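Local coordinates for aminotransferase class I and II (Streptococcus suis 89/1591, PDB 3OP7), which probably catalyses pyridoxal-phosphate-dependent transamination, as a homodimeric member of the class I and II aminotransferase family, at residues Leu57-Phe68 with Ile253-Gln264. Sequence-based numbering, arbitrary orientation.
With EDO (1,2-ethanediol), chain H; SO4 (sulfate ion), chain C; SO4 (sulfate ion), chain D.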
ATOM      1  N   LEU A  57       3.834  16.949   7.635  1.00 24.44           N
ATOM      2  CA  LEU A  57       3.447  15.814   6.787  1.00 23.46           C
ATOM      3  C   LEU A  57       4.745  14.962   6.628  1.00 23.42           C
ATOM      4  O   LEU A  57       5.220  14.641   5.515  1.00 21.43           O
ATOM      5  CB  LEU A  57       2.875  16.326   5.466  1.00 22.60           C
ATOM      6  CG  LEU A  57       1.598  17.160   5.604  1.00 24.41           C
ATOM      7  CD1 LEU A  57       1.238  17.827   4.253  1.00 24.64           C
ATOM      8  CD2 LEU A  57       0.465  16.267   6.128  1.00 21.98           C
ATOM      9  N   ASN A  58       5.297  14.576   7.777  1.00 23.10           N
ATOM     10  CA  ASN A  58       6.337  13.556   7.836  1.00 23.00           C
ATOM     11  C   ASN A  58       5.728  12.164   7.842  1.00 22.25           C
ATOM     12  O   ASN A  58       4.557  12.020   7.446  1.00 22.39           O
ATOM     13  CB  ASN A  58       7.303  13.835   9.006  1.00 24.44           C
ATOM     14  CG  ASN A  58       6.589  13.871  10.382  1.00 24.20           C
ATOM     15  OD1 ASN A  58       5.555  13.286  10.564  1.00 26.36           O
ATOM     16  ND2 ASN A  58       7.240  14.594  11.369  1.00 25.49           N
ATOM     17  N   TYR A  59       6.455  11.116   8.210  1.00 21.34           N
ATOM     18  CA  TYR A  59       5.870   9.780   8.244  1.00 21.73           C
ATOM     19  C   TYR A  59       4.795   9.612   9.349  1.00 22.84           C
ATOM     20  O   TYR A  59       3.972   8.724   9.272  1.00 22.48           O
ATOM     21  CB  TYR A  59       6.937   8.687   8.302  1.00 22.84           C
ATOM     22  CG  TYR A  59       7.633   8.509   6.962  1.00 22.63           C
ATOM     23  CD1 TYR A  59       7.061   7.710   5.952  1.00 21.50           C
ATOM     24  CD2 TYR A  59       8.815   9.157   6.674  1.00 24.47           C
ATOM     25  CE1 TYR A  59       7.721   7.574   4.715  1.00 21.33           C
ATOM     26  CE2 TYR A  59       9.427   9.026   5.446  1.00 25.38           C
ATOM     27  CZ  TYR A  59       8.844   8.187   4.473  1.00 23.00           C
ATOM     28  OH  TYR A  59       9.482   8.029   3.239  1.00 22.54           O
ATOM     29  N   GLY A  60       4.804  10.498  10.337  1.00 24.17           N
ATOM     30  CA  GLY A  60       3.709  10.575  11.297  1.00 24.09           C
ATOM     31  C   GLY A  60       3.674   9.368  12.204  1.00 24.34           C
ATOM     32  O   GLY A  60       4.704   8.865  12.629  1.00 24.59           O
ATOM     33  N   TRP A  61       2.472   8.902  12.494  1.00 24.60           N
ATOM     34  CA  TRP A  61       2.260   7.739  13.321  1.00 24.06           C
ATOM     35  C   TRP A  61       2.433   6.484  12.460  1.00 24.13           C
ATOM     36  O   TRP A  61       1.540   6.072  11.700  1.00 24.13           O
ATOM     37  CB  TRP A  61       0.853   7.728  13.905  1.00 24.08           C
ATOM     38  CG  TRP A  61       0.570   8.848  14.855  1.00 24.02           C
ATOM     39  CD1 TRP A  61      -0.181   9.959  14.622  1.00 26.30           C
ATOM     40  CD2 TRP A  61       1.027   8.945  16.201  1.00 25.12           C
ATOM     41  NE1 TRP A  61      -0.239  10.736  15.752  1.00 27.69           N
ATOM     42  CE2 TRP A  61       0.516  10.154  16.727  1.00 28.28           C
ATOM     43  CE3 TRP A  61       1.847   8.144  17.003  1.00 29.21           C
ATOM     44  CZ2 TRP A  61       0.772  10.565  18.022  1.00 27.96           C
ATOM     45  CZ3 TRP A  61       2.101   8.563  18.311  1.00 28.73           C
ATOM     46  CH2 TRP A  61       1.563   9.753  18.786  1.00 28.77           C
ATOM     47  N   ILE A  62       3.555   5.835  12.636  1.00 24.49           N
ATOM     48  CA  ILE A  62       3.922   4.709  11.810  1.00 25.37           C
ATOM     49  C   ILE A  62       2.857   3.634  11.909  1.00 25.47           C
ATOM     50  O   ILE A  62       2.462   3.036  10.886  1.00 26.42           O
ATOM     51  CB  ILE A  62       5.370   4.214  12.169  1.00 26.19           C
ATOM     52  CG1 ILE A  62       6.398   5.283  11.817  1.00 30.00           C
ATOM     53  CG2 ILE A  62       5.666   2.879  11.513  1.00 28.86           C
ATOM     54  CD1 ILE A  62       6.601   5.559  10.291  1.00 31.06           C
ATOM     55  N   GLU A  63       2.339   3.391  13.112  1.00 25.23           N
ATOM     56  CA  GLU A  63       1.415   2.283  13.255  1.00 25.83           C
ATOM     57  C   GLU A  63      -0.018   2.701  13.420  1.00 24.59           C
ATOM     58  O   GLU A  63      -0.849   1.864  13.704  1.00 23.64           O
ATOM     59  CB  GLU A  63       1.791   1.469  14.436  1.00 27.08           C
ATOM     60  CG  GLU A  63       3.147   0.839  14.215  1.00 30.60           C
ATOM     61  CD  GLU A  63       3.570  -0.078  15.318  1.00 33.25           C
ATOM     62  OE1 GLU A  63       2.955  -0.106  16.379  1.00 36.94           O
ATOM     63  OE2 GLU A  63       4.574  -0.774  15.111  1.00 38.30           O
ATOM     64  N   GLY A  64      -0.278   3.987  13.218  1.00 22.08           N
ATOM     65  CA  GLY A  64      -1.557   4.600  13.561  1.00 23.59           C
ATOM     66  C   GLY A  64      -1.467   5.338  14.903  1.00 23.33           C
ATOM     67  O   GLY A  64      -0.718   4.945  15.817  1.00 23.44           O
ATOM     68  N   SER A  65      -2.271   6.380  15.043  1.00 22.93           N
ATOM     69  CA  SER A  65      -2.259   7.223  16.205  1.00 23.11           C
ATOM     70  C   SER A  65      -2.761   6.476  17.423  1.00 23.58           C
ATOM     71  O   SER A  65      -3.483   5.454  17.299  1.00 22.23           O
ATOM     72  CB  SER A  65      -3.146   8.451  15.976  1.00 24.17           C
ATOM     73  OG  SER A  65      -4.483   8.088  15.704  1.00 25.37           O
ATOM     74  N   PRO A  66      -2.438   6.984  18.607  1.00 24.99           N
ATOM     75  CA  PRO A  66      -2.956   6.330  19.813  1.00 25.64           C
ATOM     76  C   PRO A  66      -4.480   6.343  19.858  1.00 24.99           C
ATOM     77  O   PRO A  66      -5.118   5.375  20.334  1.00 26.03           O
ATOM     78  CB  PRO A  66      -2.326   7.168  20.932  1.00 27.08           C
ATOM     79  CG  PRO A  66      -1.049   7.668  20.331  1.00 27.90           C
ATOM     80  CD  PRO A  66      -1.396   7.978  18.927  1.00 26.18           C
ATOM     81  N   ALA A  67      -5.084   7.413  19.354  1.00 25.73           N
ATOM     82  CA  ALA A  67      -6.560   7.505  19.327  1.00 26.34           C
ATOM     83  C   ALA A  67      -7.142   6.475  18.348  1.00 25.08           C
ATOM     84  O   ALA A  67      -8.129   5.829  18.638  1.00 25.19           O
ATOM     85  CB  ALA A  67      -7.017   8.927  18.941  1.00 28.05           C
ATOM     86  N   PHE A  68      -6.503   6.339  17.187  1.00 23.31           N
ATOM     87  CA  PHE A  68      -6.881   5.298  16.213  1.00 23.26           C
ATOM     88  C   PHE A  68      -6.819   3.900  16.842  1.00 23.02           C
ATOM     89  O   PHE A  68      -7.780   3.135  16.813  1.00 23.34           O
ATOM     90  CB  PHE A  68      -5.979   5.370  14.981  1.00 22.75           C
ATOM     91  CG  PHE A  68      -6.221   4.282  14.008  1.00 20.59           C
ATOM     92  CD1 PHE A  68      -7.236   4.396  13.078  1.00 20.63           C
ATOM     93  CD2 PHE A  68      -5.415   3.150  13.999  1.00 20.08           C
ATOM     94  CE1 PHE A  68      -7.457   3.373  12.146  1.00 19.64           C
ATOM     95  CE2 PHE A  68      -5.650   2.074  13.064  1.00 22.22           C
ATOM     96  CZ  PHE A  68      -6.673   2.202  12.142  1.00 19.66           C
ATOM     97  N   ILE A 253       5.058   1.296   4.419  1.00 20.41           N
ATOM     98  CA  ILE A 253       5.673   2.070   5.560  1.00 20.80           C
ATOM     99  C   ILE A 253       4.619   2.481   6.609  1.00 21.80           C
ATOM    100  O   ILE A 253       4.713   2.097   7.796  1.00 21.99           O
ATOM    101  CB  ILE A 253       6.531   3.282   5.134  1.00 20.29           C
ATOM    102  CG1 ILE A 253       7.626   2.844   4.160  1.00 23.14           C
ATOM    103  CG2 ILE A 253       7.137   3.963   6.419  1.00 20.57           C
ATOM    104  CD1 ILE A 253       8.522   3.956   3.670  1.00 23.51           C
ATOM    105  N   CYS A 254       3.667   3.281   6.162  1.00 21.82           N
ATOM    106  CA  CYS A 254       2.582   3.765   6.976  1.00 22.62           C
ATOM    107  C   CYS A 254       1.477   4.309   6.064  1.00 21.19           C
ATOM    108  O   CYS A 254       1.638   4.496   4.846  1.00 20.21           O
ATOM    109  CB  CYS A 254       3.105   4.885   7.912  1.00 22.02           C
ATOM    110  SG  CYS A 254       3.888   6.154   7.059  1.00 24.84           S
ATOM    111  N   ALA A 255       0.358   4.603   6.689  1.00 20.42           N
ATOM    112  CA  ALA A 255      -0.714   5.272   6.021  1.00 20.15           C
ATOM    113  C   ALA A 255      -0.573   6.755   6.215  1.00 20.79           C
ATOM    114  O   ALA A 255       0.387   7.219   6.893  1.00 23.53           O
ATOM    115  CB  ALA A 255      -2.033   4.792   6.632  1.00 17.78           C
ATOM    116  N   GLY A 256      -1.462   7.554   5.620  1.00 21.39           N
ATOM    117  CA  GLY A 256      -1.202   9.011   5.582  1.00 20.77           C
ATOM    118  C   GLY A 256      -1.524   9.767   6.870  1.00 21.76           C
ATOM    119  O   GLY A 256      -2.342   9.331   7.657  1.00 21.95           O
ATOM    120  N   VAL A 257      -0.859  10.907   7.062  1.00 20.37           N
ATOM    121  CA  VAL A 257      -1.105  11.793   8.206  1.00 21.27           C
ATOM    122  C   VAL A 257      -2.573  12.306   8.269  1.00 20.76           C
ATOM    123  O   VAL A 257      -3.214  12.182   9.292  1.00 22.47           O
ATOM    124  CB  VAL A 257      -0.116  12.981   8.201  1.00 22.03           C
ATOM    125  CG1 VAL A 257      -0.420  14.058   9.247  1.00 24.42           C
ATOM    126  CG2 VAL A 257       1.283  12.429   8.468  1.00 23.93           C
ATOM    127  N   PHE A 258      -3.053  12.877   7.171  1.00 21.06           N
ATOM    128  CA  PHE A 258      -4.429  13.387   7.108  1.00 21.22           C
ATOM    129  C   PHE A 258      -5.353  12.215   7.195  1.00 20.60           C
ATOM    130  O   PHE A 258      -6.383  12.280   7.857  1.00 20.63           O
ATOM    131  CB  PHE A 258      -4.661  14.138   5.799  1.00 22.19           C
ATOM    132  CG  PHE A 258      -6.079  14.397   5.454  1.00 21.50           C
ATOM    133  CD1 PHE A 258      -6.805  13.447   4.754  1.00 22.61           C
ATOM    134  CD2 PHE A 258      -6.717  15.591   5.807  1.00 21.19           C
ATOM    135  CE1 PHE A 258      -8.112  13.688   4.384  1.00 22.83           C
ATOM    136  CE2 PHE A 258      -8.059  15.817   5.431  1.00 23.56           C
ATOM    137  CZ  PHE A 258      -8.722  14.868   4.717  1.00 23.90           C
ATOM    138  N   ASP A 259      -4.970  11.128   6.549  1.00 19.62           N
ATOM    139  CA  ASP A 259      -5.843   9.942   6.507  1.00 19.66           C
ATOM    140  C   ASP A 259      -6.135   9.391   7.933  1.00 19.52           C
ATOM    141  O   ASP A 259      -7.271   9.086   8.325  1.00 20.47           O
ATOM    142  CB  ASP A 259      -5.242   8.890   5.582  1.00 19.42           C
ATOM    143  CG  ASP A 259      -5.030   9.394   4.159  1.00 20.36           C
ATOM    144  OD1 ASP A 259      -5.828  10.236   3.695  1.00 21.45           O
ATOM    145  OD2 ASP A 259      -4.035   8.910   3.517  1.00 22.29           O
ATOM    146  N   ASP A 260      -5.083   9.258   8.736  1.00 19.84           N
ATOM    147  CA  ASP A 260      -5.210   8.886  10.127  1.00 21.25           C
ATOM    148  C   ASP A 260      -6.027   9.910  10.949  1.00 21.81           C
ATOM    149  O   ASP A 260      -6.787   9.534  11.830  1.00 22.46           O
ATOM    150  CB  ASP A 260      -3.830   8.632  10.747  1.00 22.24           C
ATOM    151  CG  ASP A 260      -3.888   8.538  12.270  1.00 21.85           C
ATOM    152  OD1 ASP A 260      -4.094   7.446  12.814  1.00 21.86           O
ATOM    153  OD2 ASP A 260      -3.693   9.598  12.892  1.00 24.63           O
ATOM    154  N   LEU A 261      -5.838  11.211  10.700  1.00 21.36           N
ATOM    155  CA  LEU A 261      -6.600  12.270  11.397  0.50 23.39           C
ATOM    156  C   LEU A 261      -8.096  12.106  11.146  1.00 23.57           C
ATOM    157  O   LEU A 261      -8.908  12.172  12.088  1.00 24.00           O
ATOM    158  CB  LEU A 261      -6.156  13.645  10.915  0.50 24.49           C
ATOM    159  CG  LEU A 261      -5.611  14.741  11.821  0.50 29.44           C
ATOM    160  CD1 LEU A 261      -6.185  16.057  11.339  0.50 25.24           C
ATOM    161  CD2 LEU A 261      -5.811  14.537  13.362  0.50 22.53           C
ATOM    162  N   VAL A 262      -8.470  11.903   9.884  1.00 22.28           N
ATOM    163  CA  VAL A 262      -9.882  11.674   9.542  1.00 22.24           C
ATOM    164  C   VAL A 262     -10.351  10.377  10.178  1.00 23.12           C
ATOM    165  O   VAL A 262     -11.466  10.325  10.713  1.00 22.93           O
ATOM    166  CB  VAL A 262     -10.142  11.652   8.014  1.00 22.38           C
ATOM    167  CG1 VAL A 262     -11.606  11.294   7.700  1.00 22.36           C
ATOM    168  CG2 VAL A 262      -9.729  13.011   7.388  1.00 21.79           C
ATOM    169  N   ALA A 263      -9.494   9.357  10.185  1.00 22.80           N
ATOM    170  CA  ALA A 263      -9.903   8.061  10.775  1.00 23.67           C
ATOM    171  C   ALA A 263     -10.205   8.240  12.272  1.00 23.24           C
ATOM    172  O   ALA A 263     -11.139   7.658  12.758  1.00 26.65           O
ATOM    173  CB  ALA A 263      -8.805   6.991  10.575  1.00 22.52           C
ATOM    174  N   GLN A 264      -9.383   9.033  12.977  1.00 25.49           N
ATOM    175  CA  GLN A 264      -9.585   9.270  14.413  1.00 25.50           C
ATOM    176  C   GLN A 264     -11.008   9.863  14.621  1.00 26.69           C
ATOM    177  O   GLN A 264     -11.758   9.462  15.504  1.00 27.94           O
ATOM    178  CB  GLN A 264      -8.564  10.266  14.953  1.00 27.78           C
ATOM    179  CG  GLN A 264      -7.127   9.754  15.083  1.00 25.19           C
ATOM    180  CD  GLN A 264      -6.187  10.809  15.632  1.00 27.32           C
ATOM    181  OE1 GLN A 264      -6.463  11.444  16.659  1.00 29.84           O
ATOM    182  NE2 GLN A 264      -5.103  11.027  14.939  1.00 26.42           N
TER
HETATM  183  C1  EDO H 405       5.652   7.558  15.381  1.00 48.59           C
HETATM  184  O1  EDO H 405       5.400   6.216  15.014  1.00 44.01           O
HETATM  185  C2  EDO H 405       6.121   7.595  16.837  1.00 49.49           C
HETATM  186  O2  EDO H 405       5.509   6.546  17.586  1.00 51.39           O
HETATM  187  S   SO4 C 400      10.659  16.084  10.051  1.00 42.37           S
HETATM  188  O1  SO4 C 400      11.316  17.330  10.391  1.00 47.54           O
HETATM  189  O2  SO4 C 400      10.944  15.634   8.680  1.00 44.45           O
HETATM  190  O3  SO4 C 400      10.819  14.968  10.935  1.00 45.52           O
HETATM  191  O4  SO4 C 400       9.297  16.498  10.220  1.00 46.93           O
HETATM  192  S   SO4 D 401       5.515  15.418  14.790  1.00 45.54           S
HETATM  193  O1  SO4 D 401       6.478  16.552  14.629  1.00 47.22           O
HETATM  194  O2  SO4 D 401       6.031  14.278  13.986  1.00 43.01           O
HETATM  195  O3  SO4 D 401       5.578  14.984  16.204  1.00 36.65           O
HETATM  196  O4  SO4 D 401       4.148  15.860  14.349  1.00 42.85           O
HETATM  197  O   HOH W   1       2.074   9.177   7.460  1.00 46.32           O
HETATM  198  O   HOH W   2       1.007   8.606   9.448  1.00 57.10           O
HETATM  199  O   HOH W   3      -2.906  12.819  15.872  1.00 37.27           O
HETATM  200  O   HOH W   4       0.025   4.033   9.468  1.00 23.97           O
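Asp260, reaching out from the helix that starts at Val257, receives Ser65 at a single carboxylate oxygen. The Ser65 hydroxyl arrives on the syn side of OD1, 3.0 Å from OG to OD1, while the Ser65 amide comes from above the carboxylate plane in a nearly straight bond (N to OD1 3.1 Å, 167° at the hydrogen). OD1 also accepts from Gln86 on strand 84-87, so this buried oxygen has three donors, which would be expected to favour the carboxylate form. The second oxygen is engaged too: Gln264, one turn along, donates from NE2 to Asp260 OD2 (2.9 Å), so that both oxygens are held and rotation of the carboxylate is probably restricted. Ser65 OG stands between its own backbone N and carbonyl carbon (chi1 59°), where it also accepts from Phe68 N and caps helix 66-73; a small hydroxyl suits both tasks. Next to this hydrogen-bonded group Phe68 CD1 rests against the methyl of Ala263, 3.9 Å from CB.

At the other end the contact turns apolar. Cys254 SG lies in the plane of the Tyr59 ring, at its edge, 3.7 Å from CD1, and Ile253 puts its CG2 methyl obliquely against the same ring carbon. Val257 spreads its two methyls, CG1 toward Leu57 CD2 and CG2 against Asn58 O (3.5 Å) and Gly60, whose bare CA leaves room for it. Water 1 links the two backbones, bridging Tyr59 O and Ala255 O.

The Tyr59 hydroxyl is hydrogen-bonded to the pyridoxal phosphate-lysine side chain of the second subunit. A tyrosine lent across the dimer interface to the partner's cofactor is characteristic of fold type I aminotransferases, whose active sites are built from both subunits.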